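Local coordinates for aryl acylamidase (bacterium CSBL00001, PDB 4YJ6), which probably hydrolyses the amide bond of N-acylated arylamines, as an aryl acylamidase of the amidase signature family, at residues G137-T142 with D351-L356; M357-A362 with D425-W430. All blocks are in the same frame, centred on the assembly; numbering follows the deposited sequence.

Contact 1. Residues G137-T142 with D351-L356; sequences GFRGTT and DIPDAL
Leu356 lays one methyl, CD1, on a face of the Phe138 ring, 3.7 Å from the ring centroid. The line to it leans 24° off the ring normal, so this CH-pi contact is offset toward the rim; the nearest ring atom is Phe138 CD2, 3.4 Å from Leu356 CD1. With CG opposite the backbone N (chi1 173°), Leu356 extends from the first turn of its helix and carries the methyl onto the ring. Replacing Phe138 with an alanine would probably leave Leu356 CD1 without the face it rests on and open a gap beneath the helix start. Cys323 and Ile326 of helix 315-339 also pack on Phe138. Beside this pair, Arg139 sends a guanidinium nitrogen against apolar carbon: NH2 lies 3.7 Å from Pro353 CB and 4.3 Å from Ala355 CB, both obliquely placed to the group. The other terminal nitrogen, NH1, of the buried Arg139 is hydrogen-bonded to the backbone oxygen Thr413 O, which probably helps fix the guanidinium in place. The backbone turns sharply at Phe138, with a weak Arg139 N to Gly137 O bond, while Pro353 occupies the N-cap position of helix 354-363. The contact thus packs an inverse gamma turn, centred on Phe138 in the loop after strand 126-131, against the N-terminus of a helix.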
loop_
_atom_site.group_PDB
_atom_site.type_symbol
_atom_site.label_atom_id
_atom_site.label_comp_id
_atom_site.label_asym_id
_atom_site.label_seq_id
_atom_site.Cartn_x
_atom_site.Cartn_y
_atom_site.Cartn_z
ATOM N N GLY A 137 6.330 0.778 10.297
ATOM C CA GLY A 137 5.516 1.457 9.285
ATOM C C GLY A 137 5.400 2.971 9.494
ATOM O O GLY A 137 4.594 3.611 8.838
ATOM N N PHE A 138 6.223 3.550 10.374
ATOM C CA PHE A 138 5.864 4.867 10.947
ATOM C C PHE A 138 6.450 6.025 10.117
ATOM O O PHE A 138 7.129 6.919 10.647
ATOM C CB PHE A 138 6.272 4.936 12.441
ATOM C CG PHE A 138 5.344 5.785 13.305
ATOM C CD1 PHE A 138 5.338 7.165 13.208
ATOM C CD2 PHE A 138 4.519 5.200 14.242
ATOM C CE1 PHE A 138 4.476 7.950 14.029
ATOM C CE2 PHE A 138 3.653 5.977 15.040
ATOM C CZ PHE A 138 3.649 7.353 14.914
ATOM N N ARG A 139 6.182 5.995 8.813
ATOM C CA ARG A 139 6.463 7.118 7.901
ATOM C C ARG A 139 6.089 6.725 6.479
ATOM O O ARG A 139 5.986 5.536 6.154
ATOM C CB ARG A 139 7.948 7.535 7.914
ATOM C CG ARG A 139 8.907 6.345 7.699
ATOM C CD ARG A 139 10.395 6.734 7.900
ATOM N NE ARG A 139 10.660 7.096 9.284
ATOM C CZ ARG A 139 11.597 7.946 9.698
ATOM N NH1 ARG A 139 12.389 8.569 8.828
ATOM N NH2 ARG A 139 11.727 8.175 11.003
ATOM N N GLY A 140 5.904 7.735 5.632
ATOM C CA GLY A 140 5.528 7.543 4.242
ATOM C C GLY A 140 6.721 7.394 3.293
ATOM O O GLY A 140 6.574 7.555 2.078
ATOM N N THR A 141 7.887 7.085 3.856
ATOM C CA THR A 141 9.069 6.734 3.077
ATOM C C THR A 141 9.499 5.336 3.511
ATOM O O THR A 141 9.059 4.832 4.551
ATOM C CB THR A 141 10.225 7.683 3.363
ATOM O OG1 THR A 141 10.371 7.783 4.785
ATOM C CG2 THR A 141 9.915 9.085 2.751
ATOM N N THR A 142 10.329 4.696 2.710
ATOM C CA THR A 142 10.887 3.408 3.106
ATOM C C THR A 142 12.398 3.451 3.289
ATOM O O THR A 142 13.143 3.553 2.323
ATOM C CB THR A 142 10.515 2.322 2.095
ATOM O OG1 THR A 142 9.079 2.204 2.085
ATOM C CG2 THR A 142 11.136 0.949 2.510
ATOM N N ASP A 351 17.660 0.961 17.613
ATOM C CA ASP A 351 16.917 0.405 16.468
ATOM C C ASP A 351 15.621 1.190 16.167
ATOM O O ASP A 351 15.012 1.013 15.106
ATOM C CB ASP A 351 16.563 -1.061 16.703
ATOM C CG ASP A 351 17.802 -1.962 16.779
ATOM O OD1 ASP A 351 18.947 -1.465 16.579
ATOM O OD2 ASP A 351 17.609 -3.165 17.028
ATOM N N ILE A 352 15.212 2.041 17.101
ATOM C CA ILE A 352 14.018 2.855 16.933
ATOM C C ILE A 352 14.406 4.293 16.566
ATOM O O ILE A 352 15.185 4.913 17.283
ATOM C CB ILE A 352 13.199 2.912 18.251
ATOM C CG1 ILE A 352 12.836 1.498 18.734
ATOM C CG2 ILE A 352 11.937 3.748 18.072
ATOM C CD1 ILE A 352 11.924 0.690 17.747
ATOM N N PRO A 353 13.847 4.828 15.471
ATOM C CA PRO A 353 14.153 6.218 15.096
ATOM C C PRO A 353 13.753 7.187 16.196
ATOM O O PRO A 353 12.732 6.972 16.848
ATOM C CB PRO A 353 13.258 6.454 13.871
ATOM C CG PRO A 353 13.012 5.138 13.300
ATOM C CD PRO A 353 13.006 4.161 14.456
ATOM N N ASP A 354 14.530 8.253 16.400
ATOM C CA ASP A 354 14.180 9.237 17.403
ATOM C C ASP A 354 12.763 9.791 17.205
ATOM O O ASP A 354 12.064 10.011 18.180
ATOM C CB ASP A 354 15.185 10.398 17.366
ATOM C CG ASP A 354 16.540 10.034 17.986
ATOM O OD1 ASP A 354 16.694 8.909 18.526
ATOM O OD2 ASP A 354 17.451 10.899 17.944
ATOM N N ALA A 355 12.362 10.048 15.957
ATOM C CA ALA A 355 11.059 10.654 15.662
ATOM C C ALA A 355 9.918 9.749 16.094
ATOM O O ALA A 355 8.859 10.211 16.491
ATOM C CB ALA A 355 10.936 10.971 14.157
ATOM N N LEU A 356 10.143 8.440 15.987
ATOM C CA LEU A 356 9.162 7.473 16.455
ATOM C C LEU A 356 9.156 7.397 17.980
ATOM O O LEU A 356 8.106 7.392 18.597
ATOM C CB LEU A 356 9.459 6.087 15.856
ATOM C CG LEU A 356 8.595 4.944 16.415
ATOM C CD1 LEU A 356 7.130 5.287 16.422
ATOM C CD2 LEU A 356 8.847 3.674 15.567
#

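Contact 2. Residues M357-A362 with D425-W430; sequences MKWIDA and DPLIGW
An Asx motif headed by Asp425, in the loop that follows strand 422-423, faces the indole edge of Trp359 on helix 354-363. Water 1 joins the two through polar atoms: it accepts from Trp359 NE1 at 2.9 Å, lying in the plane of the indole, and donates to Asp425 OD2 at 2.7 Å. Lys358 NZ also donates to this water, at 2.9 Å, so three side chains hold one molecule. The lysine itself stands 4.8 Å from its opposite charge, NZ to Asp425 OD2, a gap the water spans; the attraction may still help draw the two together. On the way Lys358 crosses the indole, its CE sitting 3.3 Å above one face of Trp359, toward the rim. Leu427 adds the apolar part, its CD1 meeting the ring edge 4.3 Å from Trp359 NE1. The other carboxylate oxygen builds the motif. Asp425 OD1 takes Leu427 N (2.9 Å) from above the carboxylate plane, forming the Asx turn, and Ile428 N (3.0 Å) on its anti side. With CG anti to the backbone N (chi1 -176°) the carboxylate of Asp425 swings out toward the helix, and its turn about chi2 (-77°) puts OD1 on the loop and OD2 on the water. Behind the motif, Trp430 NE1 donates almost straight to Pro426 O, tilted well above the carbonyl plane, and its ring meets that of Trp194 nearly parallel.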
loop_
_atom_site.group_PDB
_atom_site.type_symbol
_atom_site.label_atom_id
_atom_site.label_comp_id
_atom_site.label_asym_id
_atom_site.label_seq_id
_atom_site.Cartn_x
_atom_site.Cartn_y
_atom_site.Cartn_z
HETATM N N MSE A 357 10.335 7.373 18.597
HETATM C CA MSE A 357 10.396 7.309 20.053
HETATM C C MSE A 357 9.695 8.527 20.651
HETATM O O MSE A 357 9.134 8.462 21.736
HETATM C CB MSE A 357 11.858 7.211 20.535
HETATM C CG MSE A 357 12.006 6.882 22.002
HETATM SE SE MSE A 357 11.317 5.063 22.423
HETATM C CE MSE A 357 12.771 3.928 21.751
ATOM N N LYS A 358 9.709 9.657 19.950
ATOM C CA LYS A 358 8.959 10.817 20.438
ATOM C C LYS A 358 7.495 10.444 20.699
ATOM O O LYS A 358 6.937 10.756 21.752
ATOM C CB LYS A 358 9.016 11.943 19.413
ATOM C CG LYS A 358 8.093 13.119 19.735
ATOM C CD LYS A 358 8.177 14.158 18.620
ATOM C CE LYS A 358 7.527 13.653 17.331
ATOM N NZ LYS A 358 7.202 14.770 16.385
ATOM N N TRP A 359 6.878 9.772 19.729
ATOM C CA TRP A 359 5.448 9.426 19.858
ATOM C C TRP A 359 5.256 8.288 20.853
ATOM O O TRP A 359 4.255 8.255 21.591
ATOM C CB TRP A 359 4.887 9.045 18.485
ATOM C CG TRP A 359 4.805 10.223 17.587
ATOM C CD1 TRP A 359 5.558 10.475 16.491
ATOM C CD2 TRP A 359 3.915 11.339 17.733
ATOM N NE1 TRP A 359 5.176 11.679 15.918
ATOM C CE2 TRP A 359 4.182 12.231 16.679
ATOM C CE3 TRP A 359 2.923 11.659 18.663
ATOM C CZ2 TRP A 359 3.483 13.437 16.518
ATOM C CZ3 TRP A 359 2.226 12.839 18.509
ATOM C CH2 TRP A 359 2.509 13.716 17.438
ATOM N N ILE A 360 6.196 7.346 20.855
ATOM C CA ILE A 360 6.194 6.270 21.841
ATOM C C ILE A 360 6.147 6.848 23.266
ATOM O O ILE A 360 5.341 6.423 24.092
ATOM C CB ILE A 360 7.436 5.359 21.664
ATOM C CG1 ILE A 360 7.351 4.605 20.342
ATOM C CG2 ILE A 360 7.562 4.384 22.834
ATOM C CD1 ILE A 360 6.019 3.935 20.122
ATOM N N ASP A 361 6.975 7.849 23.542
ATOM C CA ASP A 361 6.969 8.456 24.864
ATOM C C ASP A 361 5.703 9.287 25.067
ATOM O O ASP A 361 5.155 9.334 26.163
ATOM C CB ASP A 361 8.204 9.345 25.050
ATOM C CG ASP A 361 9.497 8.552 25.160
ATOM O OD1 ASP A 361 9.478 7.345 25.499
ATOM O OD2 ASP A 361 10.557 9.164 24.917
ATOM N N ALA A 362 5.237 9.937 24.010
ATOM C CA ALA A 362 4.105 10.837 24.136
ATOM C C ALA A 362 2.845 10.072 24.572
ATOM O O ALA A 362 1.983 10.627 25.282
ATOM C CB ALA A 362 3.872 11.547 22.816
ATOM N N ASP A 425 4.146 17.681 9.097
ATOM C CA ASP A 425 4.823 16.551 9.722
ATOM C C ASP A 425 5.568 15.719 8.652
ATOM O O ASP A 425 4.987 15.287 7.648
ATOM C CB ASP A 425 3.792 15.682 10.441
ATOM C CG ASP A 425 4.431 14.529 11.195
ATOM O OD1 ASP A 425 4.812 13.554 10.540
ATOM O OD2 ASP A 425 4.553 14.601 12.430
ATOM N N PRO A 426 6.877 15.530 8.839
ATOM C CA PRO A 426 7.666 14.917 7.778
ATOM C C PRO A 426 7.460 13.407 7.691
ATOM O O PRO A 426 7.823 12.827 6.665
ATOM C CB PRO A 426 9.110 15.226 8.200
ATOM C CG PRO A 426 9.052 15.305 9.661
ATOM C CD PRO A 426 7.725 15.948 9.973
ATOM N N LEU A 427 6.889 12.800 8.725
ATOM C CA LEU A 427 6.629 11.349 8.676
ATOM C C LEU A 427 5.368 11.051 7.886
ATOM O O LEU A 427 5.343 10.160 7.046
ATOM C CB LEU A 427 6.461 10.768 10.083
ATOM C CG LEU A 427 7.548 11.082 11.113
ATOM C CD1 LEU A 427 7.236 10.313 12.398
ATOM C CD2 LEU A 427 8.944 10.704 10.565
ATOM N N ILE A 428 4.297 11.798 8.136
ATOM C CA ILE A 428 3.015 11.403 7.576
ATOM C C ILE A 428 2.161 12.597 7.139
ATOM O O ILE A 428 1.113 12.426 6.527
ATOM C CB ILE A 428 2.219 10.571 8.618
ATOM C CG1 ILE A 428 1.145 9.695 7.968
ATOM C CG2 ILE A 428 1.546 11.484 9.633
ATOM C CD1 ILE A 428 1.723 8.548 7.099
ATOM N N GLY A 429 2.579 13.813 7.466
ATOM C CA GLY A 429 1.684 14.963 7.259
ATOM C C GLY A 429 1.268 15.235 5.827
ATOM O O GLY A 429 0.167 15.778 5.586
ATOM N N TRP A 430 2.179 14.945 4.889
ATOM C CA TRP A 430 1.930 15.157 3.462
ATOM C C TRP A 430 1.213 13.938 2.825
ATOM O O TRP A 430 0.890 13.939 1.630
ATOM C CB TRP A 430 3.284 15.412 2.752
ATOM C CG TRP A 430 4.329 14.392 3.205
ATOM C CD1 TRP A 430 5.115 14.465 4.317
ATOM C CD2 TRP A 430 4.631 13.134 2.582
ATOM N NE1 TRP A 430 5.886 13.322 4.427
ATOM C CE2 TRP A 430 5.622 12.508 3.357
ATOM C CE3 TRP A 430 4.176 12.494 1.422
ATOM C CZ2 TRP A 430 6.144 11.231 3.034
ATOM C CZ3 TRP A 430 4.698 11.251 1.089
ATOM C CH2 TRP A 430 5.683 10.644 1.881
HETATM O O HOH W 1 6.404 13.416 13.945
#

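Overall arrangement
Contacts 1 and 2, with centres about 8 Å apart, share helix 354-363: the start of the helix serves contact 1 and the next turn, through Lys358 and Trp359, contact 2. The two loops are also tied together directly, since Gly140 N probably hydrogen-bonds Leu427 O at 2.9 Å and Gly140 O packs 3.2 Å from Trp430 CH2. Between the contacts Phe138 meets Trp359, with Phe138 CE1 3.7 Å from Trp359 CD1 and the ring planes at about 25°. Beyond contact 1, Thr142 OG1 bonds to Gly161 O, so loop 137-142 also touches the glycine- and serine-rich signature sequence of a family whose members use a Ser-cisSer-Lys triad.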